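Local coordinates for protein shikimate kinase (Bacteroides thetaiotaomicron, PDB 3VAA) that probably catalyses the magnesium-dependent transfer of phosphate from ATP to the 3-hydroxyl of shikimate, a step on the way to chorismate and the aromatic amino acids, at residues 125-137 with 149-161. Residues are numbered along the deposited sequence; the frame is centred on the assembly and turned at random.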
ATOM      1  N   ASN A 125      -1.294  -3.972  -8.551  1.00 22.05           N
ATOM      2  CA  ASN A 125      -0.308  -4.158  -9.575  1.00 21.72           C
ATOM      3  C   ASN A 125      -0.404  -3.022 -10.575  1.00 23.21           C
ATOM      4  O   ASN A 125      -1.437  -2.839 -11.218  1.00 24.58           O
ATOM      5  CB  ASN A 125      -0.578  -5.510 -10.268  1.00 23.64           C
ATOM      6  CG  ASN A 125       0.373  -5.786 -11.426  1.00 23.27           C
ATOM      7  OD1 ASN A 125       1.553  -5.440 -11.373  1.00 26.87           O
ATOM      8  ND2 ASN A 125      -0.140  -6.431 -12.457  1.00 24.98           N
ATOM      9  N   VAL A 126       0.679  -2.268 -10.676  1.00 21.64           N
ATOM     10  CA  VAL A 126       0.753  -1.104 -11.568  1.00 22.94           C
ATOM     11  C   VAL A 126       2.008  -1.191 -12.432  1.00 23.86           C
ATOM     12  O   VAL A 126       3.110  -1.397 -11.947  1.00 25.64           O
ATOM     13  CB  VAL A 126       0.705   0.187 -10.767  1.00 21.81           C
ATOM     14  CG1 VAL A 126       0.826   1.440 -11.695  1.00 24.60           C
ATOM     15  CG2 VAL A 126      -0.612   0.252  -9.955  1.00 24.83           C
ATOM     16  N   HIS A 127       1.805  -1.045 -13.730  1.00 26.24           N
ATOM     17  CA  HIS A 127       2.880  -1.124 -14.693  1.00 29.24           C
ATOM     18  C   HIS A 127       3.896  -0.026 -14.410  1.00 28.09           C
ATOM     19  O   HIS A 127       3.528   1.089 -14.059  1.00 26.99           O
ATOM     20  CB  HIS A 127       2.317  -0.957 -16.103  1.00 30.83           C
ATOM     21  CG  HIS A 127       3.265  -1.367 -17.189  1.00 37.12           C
ATOM     22  ND1 HIS A 127       4.232  -0.522 -17.690  1.00 38.54           N
ATOM     23  CD2 HIS A 127       3.380  -2.525 -17.883  1.00 40.42           C
ATOM     24  CE1 HIS A 127       4.904  -1.142 -18.646  1.00 43.56           C
ATOM     25  NE2 HIS A 127       4.408  -2.361 -18.782  1.00 43.71           N
ATOM     26  N   PRO A 128       5.186  -0.334 -14.562  1.00 29.14           N
ATOM     27  CA  PRO A 128       6.220   0.666 -14.280  1.00 29.47           C
ATOM     28  C   PRO A 128       6.083   1.962 -15.096  1.00 29.90           C
ATOM     29  O   PRO A 128       6.479   3.011 -14.616  1.00 30.07           O
ATOM     30  CB  PRO A 128       7.529  -0.059 -14.599  1.00 31.00           C
ATOM     31  CG  PRO A 128       7.213  -1.449 -14.771  1.00 32.02           C
ATOM     32  CD  PRO A 128       5.745  -1.663 -14.826  1.00 30.89           C
ATOM     33  N   ASP A 129       5.531   1.903 -16.308  1.00 30.83           N
ATOM     34  CA  ASP A 129       5.340   3.123 -17.099  1.00 32.83           C
ATOM     35  C   ASP A 129       4.394   4.048 -16.363  1.00 30.22           C
ATOM     36  O   ASP A 129       4.566   5.266 -16.392  1.00 31.37           O
ATOM     37  CB  ASP A 129       4.769   2.819 -18.496  1.00 34.18           C
ATOM     38  CG  ASP A 129       5.759   2.088 -19.399  1.00 40.58           C
ATOM     39  OD1 ASP A 129       6.975   2.068 -19.082  1.00 43.65           O
ATOM     40  OD2 ASP A 129       5.316   1.531 -20.437  1.00 48.23           O
ATOM     41  N   VAL A 130       3.391   3.465 -15.701  1.00 27.24           N
ATOM     42  CA  VAL A 130       2.408   4.244 -14.965  1.00 26.04           C
ATOM     43  C   VAL A 130       3.005   4.717 -13.660  1.00 25.63           C
ATOM     44  O   VAL A 130       2.788   5.862 -13.275  1.00 24.85           O
ATOM     45  CB  VAL A 130       1.099   3.463 -14.732  1.00 24.55           C
ATOM     46  CG1 VAL A 130       0.169   4.274 -13.825  1.00 27.55           C
ATOM     47  CG2 VAL A 130       0.428   3.118 -16.082  1.00 27.09           C
ATOM     48  N   LEU A 131       3.758   3.847 -12.961  1.00 24.61           N
ATOM     49  CA  LEU A 131       4.435   4.275 -11.726  1.00 25.46           C
ATOM     50  C   LEU A 131       5.401   5.434 -12.022  1.00 25.21           C
ATOM     51  O   LEU A 131       5.484   6.408 -11.252  1.00 26.06           O
ATOM     52  CB  LEU A 131       5.189   3.105 -11.080  1.00 26.16           C
ATOM     53  CG  LEU A 131       4.308   2.032 -10.461  1.00 24.56           C
ATOM     54  CD1 LEU A 131       5.175   0.911  -9.926  1.00 22.28           C
ATOM     55  CD2 LEU A 131       3.413   2.626  -9.335  1.00 24.25           C
ATOM     56  N   PHE A 132       6.120   5.314 -13.146  1.00 26.82           N
ATOM     57  CA  PHE A 132       7.071   6.334 -13.605  1.00 27.89           C
ATOM     58  C   PHE A 132       6.367   7.674 -13.754  1.00 28.48           C
ATOM     59  O   PHE A 132       6.798   8.696 -13.172  1.00 29.07           O
ATOM     60  CB  PHE A 132       7.726   5.871 -14.919  1.00 29.13           C
ATOM     61  CG  PHE A 132       8.691   6.865 -15.525  1.00 29.34           C
ATOM     62  CD1 PHE A 132      10.010   6.939 -15.074  1.00 31.30           C
ATOM     63  CD2 PHE A 132       8.293   7.693 -16.558  1.00 34.19           C
ATOM     64  CE1 PHE A 132      10.911   7.839 -15.632  1.00 37.17           C
ATOM     65  CE2 PHE A 132       9.197   8.600 -17.133  1.00 38.65           C
ATOM     66  CZ  PHE A 132      10.511   8.670 -16.658  1.00 36.04           C
ATOM     67  N   ARG A 133       5.281   7.696 -14.516  1.00 28.97           N
ATOM     68  CA  ARG A 133       4.530   8.948 -14.688  1.00 28.63           C
ATOM     69  C   ARG A 133       4.043   9.520 -13.358  1.00 27.73           C
ATOM     70  O   ARG A 133       4.275  10.695 -13.047  1.00 28.24           O
ATOM     71  CB  ARG A 133       3.333   8.717 -15.594  1.00 29.82           C
ATOM     72  CG  ARG A 133       2.593   9.988 -15.977  1.00 31.12           C
ATOM     73  CD  ARG A 133       1.416   9.608 -16.827  1.00 36.75           C
ATOM     74  NE  ARG A 133       0.430   8.895 -16.019  1.00 34.10           N
ATOM     75  CZ  ARG A 133      -0.304   7.867 -16.432  1.00 35.47           C
ATOM     76  NH1 ARG A 133      -0.144   7.361 -17.644  1.00 42.96           N
ATOM     77  NH2 ARG A 133      -1.179   7.317 -15.610  1.00 37.77           N
ATOM     78  N   ARG A 134       3.373   8.689 -12.562  1.00 25.25           N
ATOM     79  CA  ARG A 134       2.823   9.150 -11.296  1.00 25.07           C
ATOM     80  C   ARG A 134       3.875   9.676 -10.334  1.00 26.71           C
ATOM     81  O   ARG A 134       3.676  10.702  -9.702  1.00 26.64           O
ATOM     82  CB  ARG A 134       2.039   8.042 -10.595  1.00 23.94           C
ATOM     83  CG  ARG A 134       0.773   7.628 -11.318  1.00 26.19           C
ATOM     84  CD  ARG A 134       0.144   6.424 -10.600  1.00 25.16           C
ATOM     85  NE  ARG A 134      -1.129   6.039 -11.190  1.00 24.90           N
ATOM     86  CZ  ARG A 134      -1.830   4.964 -10.837  1.00 26.40           C
ATOM     87  NH1 ARG A 134      -1.398   4.138  -9.888  1.00 26.21           N
ATOM     88  NH2 ARG A 134      -2.969   4.701 -11.454  1.00 26.19           N
ATOM     89  N   LEU A 135       5.000   8.973 -10.231  1.00 26.72           N
ATOM     90  CA  LEU A 135       6.043   9.358  -9.295  1.00 27.48           C
ATOM     91  C   LEU A 135       6.790  10.600  -9.765  1.00 28.90           C
ATOM     92  O   LEU A 135       7.228  11.393  -8.942  1.00 30.36           O
ATOM     93  CB  LEU A 135       6.971   8.169  -9.001  1.00 27.39           C
ATOM     94  CG  LEU A 135       6.262   7.035  -8.243  1.00 28.05           C
ATOM     95  CD1 LEU A 135       7.112   5.775  -8.169  1.00 23.78           C
ATOM     96  CD2 LEU A 135       5.833   7.450  -6.832  1.00 28.63           C
ATOM     97  N   ARG A 136       6.929  10.758 -11.078  1.00 30.27           N
ATOM     98  CA  ARG A 136       7.524  11.971 -11.663  1.00 31.39           C
ATOM     99  C   ARG A 136       6.716  13.186 -11.254  1.00 30.36           C
ATOM    100  O   ARG A 136       7.254  14.222 -10.856  1.00 30.76           O
ATOM    101  CB  ARG A 136       7.467  11.904 -13.187  1.00 33.70           C
ATOM    102  CG  ARG A 136       8.745  11.613 -13.908  1.00 40.38           C
ATOM    103  CD  ARG A 136       8.474  11.728 -15.415  1.00 39.07           C
ATOM    104  NE  ARG A 136       9.467  12.547 -16.090  1.00 43.26           N
ATOM    105  CZ  ARG A 136       9.461  12.803 -17.393  1.00 47.54           C
ATOM    106  NH1 ARG A 136       8.518  12.284 -18.171  1.00 49.68           N
ATOM    107  NH2 ARG A 136      10.402  13.579 -17.921  1.00 51.20           N
ATOM    108  N   ILE A 137       5.404  13.062 -11.392  1.00 28.47           N
ATOM    109  CA  ILE A 137       4.488  14.150 -11.053  1.00 29.86           C
ATOM    110  C   ILE A 137       4.458  14.422  -9.554  1.00 30.96           C
ATOM    111  O   ILE A 137       4.272  15.561  -9.127  1.00 31.27           O
ATOM    112  CB  ILE A 137       3.076  13.841 -11.573  1.00 29.80           C
ATOM    113  CG1 ILE A 137       3.080  13.871 -13.097  1.00 30.40           C
ATOM    114  CG2 ILE A 137       2.093  14.866 -11.075  1.00 31.97           C
ATOM    115  CD1 ILE A 137       3.393  15.230 -13.683  1.00 31.45           C
ATOM    116  N   GLU A 149      16.113  11.081 -12.931  1.00 40.44           N
ATOM    117  CA  GLU A 149      15.313  11.363 -14.115  1.00 41.10           C
ATOM    118  C   GLU A 149      15.430  10.232 -15.154  1.00 41.01           C
ATOM    119  O   GLU A 149      16.304   9.342 -15.069  1.00 40.36           O
ATOM    120  CB  GLU A 149      15.754  12.684 -14.762  1.00 42.48           C
ATOM    121  CG  GLU A 149      15.619  13.943 -13.879  1.00 46.03           C
ATOM    122  CD  GLU A 149      14.170  14.389 -13.645  1.00 48.59           C
ATOM    123  OE1 GLU A 149      13.256  13.857 -14.312  1.00 50.79           O
ATOM    124  OE2 GLU A 149      13.950  15.292 -12.802  1.00 45.03           O
ATOM    125  N   ASP A 150      14.490  10.263 -16.090  1.00 40.95           N
ATOM    126  CA  ASP A 150      14.437   9.357 -17.218  1.00 42.00           C
ATOM    127  C   ASP A 150      14.870   7.928 -16.879  1.00 41.39           C
ATOM    128  O   ASP A 150      14.288   7.302 -15.987  1.00 37.72           O
ATOM    129  CB  ASP A 150      15.263   9.952 -18.362  1.00 44.85           C
ATOM    130  CG  ASP A 150      14.776  11.329 -18.770  1.00 49.40           C
ATOM    131  OD1 ASP A 150      13.665  11.725 -18.342  1.00 53.40           O
ATOM    132  OD2 ASP A 150      15.497  12.010 -19.520  1.00 56.92           O
ATOM    133  N   ASP A 151      15.906   7.435 -17.558  1.00 42.86           N
ATOM    134  CA  ASP A 151      16.346   6.043 -17.395  1.00 43.22           C
ATOM    135  C   ASP A 151      16.761   5.710 -15.959  1.00 42.10           C
ATOM    136  O   ASP A 151      16.524   4.593 -15.483  1.00 39.96           O
ATOM    137  CB  ASP A 151      17.486   5.745 -18.382  1.00 46.51           C
ATOM    138  CG  ASP A 151      17.708   4.254 -18.605  1.00 51.18           C
ATOM    139  OD1 ASP A 151      16.996   3.419 -17.992  1.00 57.79           O
ATOM    140  OD2 ASP A 151      18.599   3.916 -19.419  1.00 61.80           O
ATOM    141  N   GLU A 152      17.363   6.668 -15.256  1.00 41.32           N
ATOM    142  CA  GLU A 152      17.774   6.419 -13.881  1.00 40.69           C
ATOM    143  C   GLU A 152      16.558   6.185 -12.981  1.00 37.94           C
ATOM    144  O   GLU A 152      16.548   5.254 -12.160  1.00 35.97           O
ATOM    145  CB  GLU A 152      18.597   7.578 -13.333  1.00 42.48           C
ATOM    146  CG  GLU A 152      19.132   7.316 -11.944  1.00 46.32           C
ATOM    147  CD  GLU A 152      19.904   8.483 -11.359  1.00 52.44           C
ATOM    148  OE1 GLU A 152      19.995   9.550 -12.009  1.00 53.78           O
ATOM    149  OE2 GLU A 152      20.414   8.326 -10.227  1.00 58.10           O
ATOM    150  N   LEU A 153      15.545   7.030 -13.128  1.00 34.82           N
ATOM    151  CA  LEU A 153      14.324   6.916 -12.335  1.00 34.19           C
ATOM    152  C   LEU A 153      13.584   5.617 -12.666  1.00 33.10           C
ATOM    153  O   LEU A 153      13.162   4.888 -11.765  1.00 32.08           O
ATOM    154  CB  LEU A 153      13.401   8.119 -12.584  1.00 34.02           C
ATOM    155  CG  LEU A 153      12.017   8.058 -11.916  1.00 32.97           C
ATOM    156  CD1 LEU A 153      12.151   7.877 -10.416  1.00 34.90           C
ATOM    157  CD2 LEU A 153      11.191   9.289 -12.251  1.00 31.74           C
ATOM    158  N   MET A 154      13.433   5.328 -13.961  1.00 33.44           N
ATOM    159  CA  MET A 154      12.747   4.109 -14.382  1.00 32.58           C
ATOM    160  C   MET A 154      13.485   2.870 -13.855  1.00 32.97           C
ATOM    161  O   MET A 154      12.849   1.945 -13.346  1.00 30.53           O
ATOM    162  CB  MET A 154      12.631   4.020 -15.908  1.00 33.67           C
ATOM    163  CG  MET A 154      11.911   2.763 -16.390  1.00 35.25           C
ATOM    164  SD  MET A 154      10.149   2.697 -15.967  1.00 37.92           S
ATOM    165  CE  MET A 154       9.441   3.762 -17.203  1.00 35.73           C
ATOM    166  N   ASP A 155      14.813   2.837 -13.999  1.00 35.60           N
ATOM    167  CA  ASP A 155      15.590   1.684 -13.491  1.00 37.63           C
ATOM    168  C   ASP A 155      15.389   1.527 -11.984  1.00 35.16           C
ATOM    169  O   ASP A 155      15.310   0.407 -11.479  1.00 34.53           O
ATOM    170  CB  ASP A 155      17.100   1.813 -13.781  1.00 40.12           C
ATOM    171  CG  ASP A 155      17.445   1.711 -15.270  1.00 47.54           C
ATOM    172  OD1 ASP A 155      16.643   1.150 -16.051  1.00 55.08           O
ATOM    173  OD2 ASP A 155      18.540   2.188 -15.655  1.00 55.56           O
ATOM    174  N   PHE A 156      15.304   2.643 -11.258  1.00 34.36           N
ATOM    175  CA  PHE A 156      15.115   2.597  -9.801  1.00 32.58           C
ATOM    176  C   PHE A 156      13.787   1.922  -9.405  1.00 31.28           C
ATOM    177  O   PHE A 156      13.740   1.042  -8.507  1.00 28.14           O
ATOM    178  CB  PHE A 156      15.211   4.000  -9.201  1.00 33.46           C
ATOM    179  CG  PHE A 156      15.105   4.024  -7.695  1.00 33.01           C
ATOM    180  CD1 PHE A 156      13.871   4.188  -7.071  1.00 34.42           C
ATOM    181  CD2 PHE A 156      16.226   3.849  -6.913  1.00 37.01           C
ATOM    182  CE1 PHE A 156      13.768   4.195  -5.699  1.00 35.11           C
ATOM    183  CE2 PHE A 156      16.126   3.855  -5.530  1.00 38.23           C
ATOM    184  CZ  PHE A 156      14.890   4.036  -4.930  1.00 35.46           C
ATOM    185  N   ILE A 157      12.716   2.323 -10.085  1.00 28.25           N
ATOM    186  CA  ILE A 157      11.387   1.742  -9.863  1.00 27.16           C
ATOM    187  C   ILE A 157      11.378   0.251 -10.215  1.00 26.70           C
ATOM    188  O   ILE A 157      10.954  -0.604  -9.412  1.00 25.91           O
ATOM    189  CB  ILE A 157      10.334   2.470 -10.729  1.00 25.82           C
ATOM    190  CG1 ILE A 157      10.178   3.909 -10.226  1.00 27.62           C
ATOM    191  CG2 ILE A 157       8.997   1.748 -10.698  1.00 26.97           C
ATOM    192  CD1 ILE A 157       9.370   4.819 -11.177  1.00 27.76           C
ATOM    193  N   ILE A 158      11.864  -0.065 -11.412  1.00 28.15           N
ATOM    194  CA  ILE A 158      11.881  -1.454 -11.873  1.00 28.45           C
ATOM    195  C   ILE A 158      12.635  -2.347 -10.908  1.00 28.84           C
ATOM    196  O   ILE A 158      12.157  -3.434 -10.574  1.00 26.85           O
ATOM    197  CB  ILE A 158      12.454  -1.586 -13.314  1.00 30.29           C
ATOM    198  CG1 ILE A 158      11.470  -0.977 -14.321  1.00 33.16           C
ATOM    199  CG2 ILE A 158      12.719  -3.052 -13.665  1.00 32.54           C
ATOM    200  CD1 ILE A 158      12.017  -0.852 -15.758  1.00 37.35           C
ATOM    201  N   GLN A 159      13.791  -1.896 -10.433  1.00 28.51           N
ATOM    202  CA  GLN A 159      14.580  -2.699  -9.489  1.00 30.31           C
ATOM    203  C   GLN A 159      13.896  -2.823  -8.136  1.00 29.33           C
ATOM    204  O   GLN A 159      13.970  -3.876  -7.493  1.00 28.52           O
ATOM    205  CB  GLN A 159      15.981  -2.105  -9.329  1.00 32.71           C
ATOM    206  CG  GLN A 159      16.806  -2.238 -10.617  1.00 38.85           C
ATOM    207  CD  GLN A 159      18.014  -1.303 -10.681  1.00 46.78           C
ATOM    208  OE1 GLN A 159      18.418  -0.700  -9.681  1.00 51.11           O
ATOM    209  NE2 GLN A 159      18.585  -1.174 -11.873  1.00 48.60           N
ATOM    210  N   ALA A 160      13.258  -1.744  -7.684  1.00 27.15           N
ATOM    211  CA  ALA A 160      12.545  -1.785  -6.420  1.00 26.85           C
ATOM    212  C   ALA A 160      11.417  -2.825  -6.491  1.00 26.10           C
ATOM    213  O   ALA A 160      11.213  -3.595  -5.546  1.00 26.86           O
ATOM    214  CB  ALA A 160      11.988  -0.385  -6.057  1.00 26.96           C
ATOM    215  N   LEU A 161      10.696  -2.862  -7.614  1.00 26.08           N
ATOM    216  CA  LEU A 161       9.619  -3.822  -7.800  1.00 26.81           C
ATOM    217  C   LEU A 161      10.197  -5.241  -7.857  1.00 27.43           C
ATOM    218  O   LEU A 161       9.575  -6.184  -7.385  1.00 28.49           O
ATOM    219  CB  LEU A 161       8.793  -3.544  -9.062  1.00 27.58           C
ATOM    220  CG  LEU A 161       7.964  -2.272  -9.136  1.00 30.28           C
ATOM    221  CD1 LEU A 161       7.284  -2.152 -10.515  1.00 31.02           C
ATOM    222  CD2 LEU A 161       6.924  -2.225  -8.017  1.00 31.44           C
TER
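P128, in the first turn of helix 128-137, lays its ring against M154, I158 and L161, with CB 4.1 Å from CG1 of I158. The turn it opens is N-capped by H127, whose ND1 accepts from D129 N at 3.1 Å, the donor nitrogen 18° out of the imidazole plane. L131 points its CD1 at CD1 of L161, tip to tip at 3.8 Å, and also touches CG2 of I157. F132 is the knob of the interface, set among D150, L153, M154 and I157. Its ring is swung toward helix 150-168 by a chi1 of 178°, CG lying opposite the backbone N. The side chains of M154 and F132 cross at about a right angle; SD makes an oblique Met-aromatic contact with the ring, and CE packs 3.6 Å from F132 CB. CE1 of the ring comes 3.7 Å from L153 CD2. CD1 of I157 lies near the ring plane at its edge and reaches on to L135 CD1, 3.9 Å away. L135 also borders R142, a predicted ATP-binding residue, and R134 NH1 hydrogen-bonds to G35 O in the probable P-loop. R136 packs its CG on L153; its NH2 forms a long salt bridge with D150 OD1 (3.8 Å), well out of the guanidinium plane, so charge alone joins them. No hydrogen bond links the helices; the axes of 128-137 and 150-161 approach to 9.8 Å, their directions 122° apart. Helix 128-137 follows strand 120-125, which lies between 27-31 and 173-176 in the parallel sheet, and helix 150-168 leads on to strand 173-176.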